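Local coordinates for protein thiamine pyrophosphokinase (Candida albicans, PDB 2G9Z) that catalyses the transfer of a pyrophosphate group from ATP to thiamine, forming thiamine pyrophosphate with the help of magnesium, at residues S18-D29 with L296-K304. Sequence-based numbering, arbitrary orientation.
Sequences SELIEQVIEQPD and LKYDMRNWK. With VNP (3-[(4-amino-2-methylpyrimidin-5-yl)methyl]-5-(2-{[hydroxy(phosphonoamino)phosphoryl]oxy}ethyl)-4-methyl-1,3-thiazol-3-I um), chain N.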
loop_
_atom_site.group_PDB
_atom_site.type_symbol
_atom_site.label_atom_id
_atom_site.label_comp_id
_atom_site.label_asym_id
_atom_site.label_seq_id
_atom_site.Cartn_x
_atom_site.Cartn_y
_atom_site.Cartn_z
ATOM N N SER A 18 5.826 -23.394 15.684
ATOM C CA SER A 18 5.989 -24.650 16.468
ATOM C C SER A 18 5.538 -25.851 15.646
ATOM O O SER A 18 5.590 -25.833 14.414
ATOM C CB SER A 18 5.162 -24.583 17.753
ATOM O OG SER A 18 3.774 -24.616 17.469
ATOM N N GLU A 19 5.093 -26.892 16.345
ATOM C CA GLU A 19 4.624 -28.116 15.709
ATOM C C GLU A 19 3.097 -28.106 15.635
ATOM O O GLU A 19 2.492 -28.947 14.970
ATOM C CB GLU A 19 5.106 -29.332 16.508
ATOM C CG GLU A 19 4.809 -30.680 15.856
ATOM C CD GLU A 19 5.457 -31.845 16.592
ATOM O OE1 GLU A 19 5.160 -32.034 17.792
ATOM O OE2 GLU A 19 6.264 -32.571 15.970
ATOM N N LEU A 20 2.480 -27.144 16.311
ATOM C CA LEU A 20 1.026 -27.038 16.316
ATOM C C LEU A 20 0.487 -26.823 14.909
ATOM O O LEU A 20 1.082 -26.104 14.105
ATOM C CB LEU A 20 0.577 -25.891 17.222
ATOM C CG LEU A 20 0.971 -25.998 18.696
ATOM C CD1 LEU A 20 0.451 -24.783 19.442
ATOM C CD2 LEU A 20 0.404 -27.281 19.302
ATOM N N ILE A 21 -0.644 -27.455 14.614
ATOM C CA ILE A 21 -1.262 -27.332 13.301
ATOM C C ILE A 21 -1.722 -25.899 13.060
ATOM O O ILE A 21 -2.302 -25.267 13.944
ATOM C CB ILE A 21 -2.493 -28.252 13.176
ATOM C CG1 ILE A 21 -2.100 -29.700 13.473
ATOM C CG2 ILE A 21 -3.078 -28.151 11.773
ATOM C CD1 ILE A 21 -3.287 -30.615 13.702
ATOM N N GLU A 22 -1.448 -25.387 11.864
ATOM C CA GLU A 22 -1.876 -24.043 11.502
ATOM C C GLU A 22 -3.301 -24.206 10.995
ATOM O O GLU A 22 -3.525 -24.664 9.876
ATOM C CB GLU A 22 -0.975 -23.473 10.405
ATOM C CG GLU A 22 0.465 -23.301 10.845
ATOM C CD GLU A 22 1.314 -22.595 9.809
ATOM O OE1 GLU A 22 0.909 -21.505 9.351
ATOM O OE2 GLU A 22 2.389 -23.126 9.461
ATOM N N GLN A 23 -4.263 -23.835 11.830
ATOM C CA GLN A 23 -5.668 -23.989 11.496
ATOM C C GLN A 23 -6.403 -22.733 11.041
ATOM O O GLN A 23 -6.089 -21.622 11.461
ATOM C CB GLN A 23 -6.408 -24.584 12.708
ATOM C CG GLN A 23 -5.966 -25.998 13.070
ATOM C CD GLN A 23 -6.486 -26.466 14.425
ATOM O OE1 GLN A 23 -6.798 -27.644 14.608
ATOM N NE2 GLN A 23 -6.558 -25.551 15.386
ATOM N N VAL A 24 -7.382 -22.942 10.165
ATOM C CA VAL A 24 -8.248 -21.881 9.666
ATOM C C VAL A 24 -9.659 -22.436 9.840
ATOM O O VAL A 24 -10.009 -23.470 9.266
ATOM C CB VAL A 24 -8.007 -21.557 8.170
ATOM C CG1 VAL A 24 -9.063 -20.565 7.683
ATOM C CG2 VAL A 24 -6.611 -20.961 7.984
ATOM N N ILE A 25 -10.461 -21.751 10.644
ATOM C CA ILE A 25 -11.820 -22.193 10.922
ATOM C C ILE A 25 -12.862 -21.309 10.258
ATOM O O ILE A 25 -12.938 -20.115 10.539
ATOM C CB ILE A 25 -12.093 -22.180 12.441
ATOM C CG1 ILE A 25 -11.047 -23.028 13.166
ATOM C CG2 ILE A 25 -13.504 -22.692 12.726
ATOM C CD1 ILE A 25 -11.044 -22.827 14.667
ATOM N N GLU A 26 -13.666 -21.890 9.377
ATOM C CA GLU A 26 -14.714 -21.124 8.726
ATOM C C GLU A 26 -15.834 -20.962 9.746
ATOM O O GLU A 26 -16.444 -21.940 10.180
ATOM C CB GLU A 26 -15.204 -21.846 7.470
ATOM C CG GLU A 26 -14.268 -21.668 6.283
ATOM C CD GLU A 26 -14.628 -22.545 5.101
ATOM O OE1 GLU A 26 -15.824 -22.859 4.940
ATOM O OE2 GLU A 26 -13.716 -22.907 4.323
ATOM N N GLN A 27 -16.083 -19.716 10.138
ATOM C CA GLN A 27 -17.107 -19.406 11.125
ATOM C C GLN A 27 -18.397 -18.958 10.467
ATOM O O GLN A 27 -18.440 -18.733 9.261
ATOM C CB GLN A 27 -16.608 -18.281 12.036
ATOM C CG GLN A 27 -15.304 -18.589 12.720
ATOM C CD GLN A 27 -15.483 -19.513 13.903
ATOM O OE1 GLN A 27 -16.379 -20.356 13.916
ATOM N NE2 GLN A 27 -14.622 -19.368 14.897
ATOM N N PRO A 28 -19.483 -18.868 11.249
ATOM C CA PRO A 28 -20.744 -18.419 10.661
ATOM C C PRO A 28 -20.585 -16.914 10.463
ATOM O O PRO A 28 -19.660 -16.314 11.014
ATOM C CB PRO A 28 -21.778 -18.776 11.734
ATOM C CG PRO A 28 -20.996 -18.759 12.987
ATOM C CD PRO A 28 -19.703 -19.415 12.595
ATOM N N ASP A 29 -21.469 -16.310 9.681
ATOM C CA ASP A 29 -21.385 -14.880 9.415
ATOM C C ASP A 29 -21.532 -13.999 10.641
ATOM O O ASP A 29 -21.116 -12.843 10.636
ATOM C CB ASP A 29 -22.430 -14.470 8.382
ATOM C CG ASP A 29 -22.123 -15.009 7.010
ATOM O OD1 ASP A 29 -20.926 -15.218 6.718
ATOM O OD2 ASP A 29 -23.073 -15.208 6.226
ATOM N N LEU A 296 -13.369 -13.780 13.533
ATOM C CA LEU A 296 -13.210 -13.490 12.112
ATOM C C LEU A 296 -13.875 -14.624 11.332
ATOM O O LEU A 296 -13.990 -15.740 11.842
ATOM C CB LEU A 296 -11.728 -13.388 11.742
ATOM C CG LEU A 296 -10.965 -12.299 12.501
ATOM C CD1 LEU A 296 -9.529 -12.228 11.990
ATOM C CD2 LEU A 296 -11.668 -10.952 12.322
ATOM N N LYS A 297 -14.320 -14.332 10.113
ATOM C CA LYS A 297 -14.973 -15.326 9.265
ATOM C C LYS A 297 -14.050 -16.526 9.070
ATOM O O LYS A 297 -14.488 -17.675 9.105
ATOM C CB LYS A 297 -15.329 -14.705 7.912
ATOM C CG LYS A 297 -16.045 -15.641 6.935
ATOM C CD LYS A 297 -17.438 -16.011 7.405
ATOM C CE LYS A 297 -18.120 -16.947 6.406
ATOM N NZ LYS A 297 -19.465 -17.373 6.890
ATOM N N TYR A 298 -12.769 -16.251 8.863
ATOM C CA TYR A 298 -11.779 -17.305 8.702
ATOM C C TYR A 298 -10.831 -17.144 9.886
ATOM O O TYR A 298 -9.777 -16.514 9.784
ATOM C CB TYR A 298 -11.051 -17.135 7.366
ATOM C CG TYR A 298 -12.011 -17.130 6.200
ATOM C CD1 TYR A 298 -12.421 -18.319 5.595
ATOM C CD2 TYR A 298 -12.571 -15.938 5.748
ATOM C CE1 TYR A 298 -13.364 -18.316 4.569
ATOM C CE2 TYR A 298 -13.516 -15.925 4.730
ATOM C CZ TYR A 298 -13.909 -17.111 4.146
ATOM O OH TYR A 298 -14.861 -17.084 3.151
ATOM N N ASP A 299 -11.247 -17.688 11.029
ATOM C CA ASP A 299 -10.458 -17.600 12.246
ATOM C C ASP A 299 -9.215 -18.450 12.142
ATOM O O ASP A 299 -9.238 -19.552 11.591
ATOM C CB ASP A 299 -11.277 -18.026 13.477
ATOM C CG ASP A 299 -12.022 -16.862 14.114
ATOM O OD1 ASP A 299 -11.506 -15.718 14.045
ATOM O OD2 ASP A 299 -13.110 -17.087 14.699
ATOM N N MET A 300 -8.128 -17.932 12.692
ATOM C CA MET A 300 -6.851 -18.621 12.654
ATOM C C MET A 300 -6.452 -19.124 14.034
ATOM O O MET A 300 -6.788 -18.524 15.055
ATOM C CB MET A 300 -5.777 -17.664 12.119
ATOM C CG MET A 300 -5.984 -17.239 10.663
ATOM S SD MET A 300 -5.314 -15.584 10.266
ATOM C CE MET A 300 -6.608 -14.553 10.923
ATOM N N ARG A 301 -5.748 -20.246 14.055
ATOM C CA ARG A 301 -5.253 -20.816 15.296
ATOM C C ARG A 301 -3.826 -21.247 14.992
ATOM O O ARG A 301 -3.600 -22.045 14.090
ATOM C CB ARG A 301 -6.112 -22.014 15.734
ATOM C CG ARG A 301 -7.577 -21.650 16.015
ATOM C CD ARG A 301 -7.672 -20.496 17.008
ATOM N NE ARG A 301 -8.917 -19.746 16.872
ATOM C CZ ARG A 301 -10.118 -20.212 17.203
ATOM N NH1 ARG A 301 -10.247 -21.439 17.703
ATOM N NH2 ARG A 301 -11.191 -19.453 17.020
ATOM N N ASN A 302 -2.869 -20.681 15.721
ATOM C CA ASN A 302 -1.457 -20.999 15.528
ATOM C C ASN A 302 -1.072 -20.901 14.052
ATOM O O ASN A 302 -0.258 -21.681 13.555
ATOM C CB ASN A 302 -1.176 -22.405 16.057
ATOM C CG ASN A 302 -1.473 -22.530 17.542
ATOM O OD1 ASN A 302 -0.877 -21.838 18.366
ATOM N ND2 ASN A 302 -2.403 -23.411 17.887
ATOM N N TRP A 303 -1.657 -19.920 13.371
ATOM C CA TRP A 303 -1.432 -19.692 11.949
ATOM C C TRP A 303 -0.254 -18.741 11.736
ATOM O O TRP A 303 -0.312 -17.574 12.142
ATOM C CB TRP A 303 -2.704 -19.101 11.342
ATOM C CG TRP A 303 -2.834 -19.259 9.868
ATOM C CD1 TRP A 303 -3.124 -20.405 9.187
ATOM C CD2 TRP A 303 -2.734 -18.221 8.887
ATOM N NE1 TRP A 303 -3.218 -20.145 7.841
ATOM C CE2 TRP A 303 -2.981 -18.812 7.629
ATOM C CE3 TRP A 303 -2.463 -16.848 8.949
ATOM C CZ2 TRP A 303 -2.966 -18.075 6.439
ATOM C CZ3 TRP A 303 -2.445 -16.115 7.768
ATOM C CH2 TRP A 303 -2.695 -16.731 6.530
ATOM N N LYS A 304 0.802 -19.242 11.095
ATOM C CA LYS A 304 2.013 -18.459 10.834
ATOM C C LYS A 304 1.881 -17.614 9.574
ATOM O O LYS A 304 1.611 -18.135 8.490
ATOM C CB LYS A 304 3.223 -19.380 10.678
ATOM C CG LYS A 304 3.455 -20.321 11.839
ATOM C CD LYS A 304 4.598 -21.273 11.547
ATOM C CE LYS A 304 4.724 -22.329 12.631
ATOM N NZ LYS A 304 5.766 -23.342 12.295
HETATM O O2G VNP N . -14.101 -11.176 -1.864
HETATM P PG VNP N . -13.161 -9.902 -2.141
HETATM O O3G VNP N . -12.855 -9.190 -0.879
HETATM O O1G VNP N . -13.976 -8.970 -3.169
HETATM N N3B VNP N . -11.814 -10.413 -2.893
HETATM P PB VNP N . -12.045 -11.679 -3.883
HETATM O O2B VNP N . -10.811 -11.886 -4.675
HETATM O O1B VNP N . -13.305 -11.455 -4.624
HETATM O O1 VNP N . -12.261 -12.927 -2.888
HETATM C C7 VNP N . -11.283 -13.381 -1.944
HETATM C C12 VNP N . -11.533 -14.877 -1.752
HETATM C C11 VNP N . -10.707 -15.590 -0.675
HETATM C C10 VNP N . -11.139 -15.361 0.776
HETATM C CM4 VNP N . -12.592 -15.088 1.174
HETATM S S1 VNP N . -8.932 -15.193 -0.552
HETATM C C9 VNP N . -8.900 -15.496 1.171
HETATM N N5 VNP N . -10.138 -15.399 1.661
HETATM C C7A VNP N . -10.407 -15.248 3.100
HETATM C C5A VNP N . -9.331 -15.868 3.997
HETATM C C6A VNP N . -8.662 -14.996 4.848
HETATM N N1A VNP N . -7.782 -15.442 5.725
HETATM C C2A VNP N . -7.505 -16.749 5.819
HETATM C CM2 VNP N . -6.506 -17.237 6.872
HETATM N N3A VNP N . -8.117 -17.628 5.014
HETATM C C4A VNP N . -9.020 -17.220 4.109
HETATM N N4A VNP N . -9.609 -18.125 3.332
HETATM O O HOH W 1 1.786 -23.551 14.279
#
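Q27 and D299 mark the tight end of this contact: Q27 NE2 donates a hydrogen bond of 2.7 Å to the anti lone pair of D299 OD2, with amide and carboxylate planes 88° apart. A bend at chi2 (-78°) turns the Q27 amide back toward D299, whose OD2 also accepts from G295 N. Nearby, K297 NZ is gripped twice, by Q27 O at 2.9 Å and, in a salt bridge, by D29 OD1 at 2.6 Å. Between these side chains and W303, strands 23-26 and 298-301 form a two-stranded antiparallel sheet, with Q23-R301 and I25-D299 as hydrogen-bonded pairs (I25 N to D299 O 2.7 Å). One face, carrying V24, Y298 and M300, lines the pocket of the bound thiamine pyrophosphate analogue: the Y298 ring has VNP C7A over one face, and W303 CZ2 lies 3.7 Å from VNP CM2, which V24 CG2 also touches. Y298 OH is hydrogen-bonded to Q151 OE1 of the second subunit. On the other face I25 CD1 sits 3.4 Å above the guanidinium plane of R301, whose NE bonds S293 O. E22 OE1 accepts a hydrogen bond from K304 N, above its carboxylate plane. Toward exposed S18 and L20 the contact loosens: a water bridges L20 O and N302 O, and K304 NZ reaches S18 O at 3.3 Å.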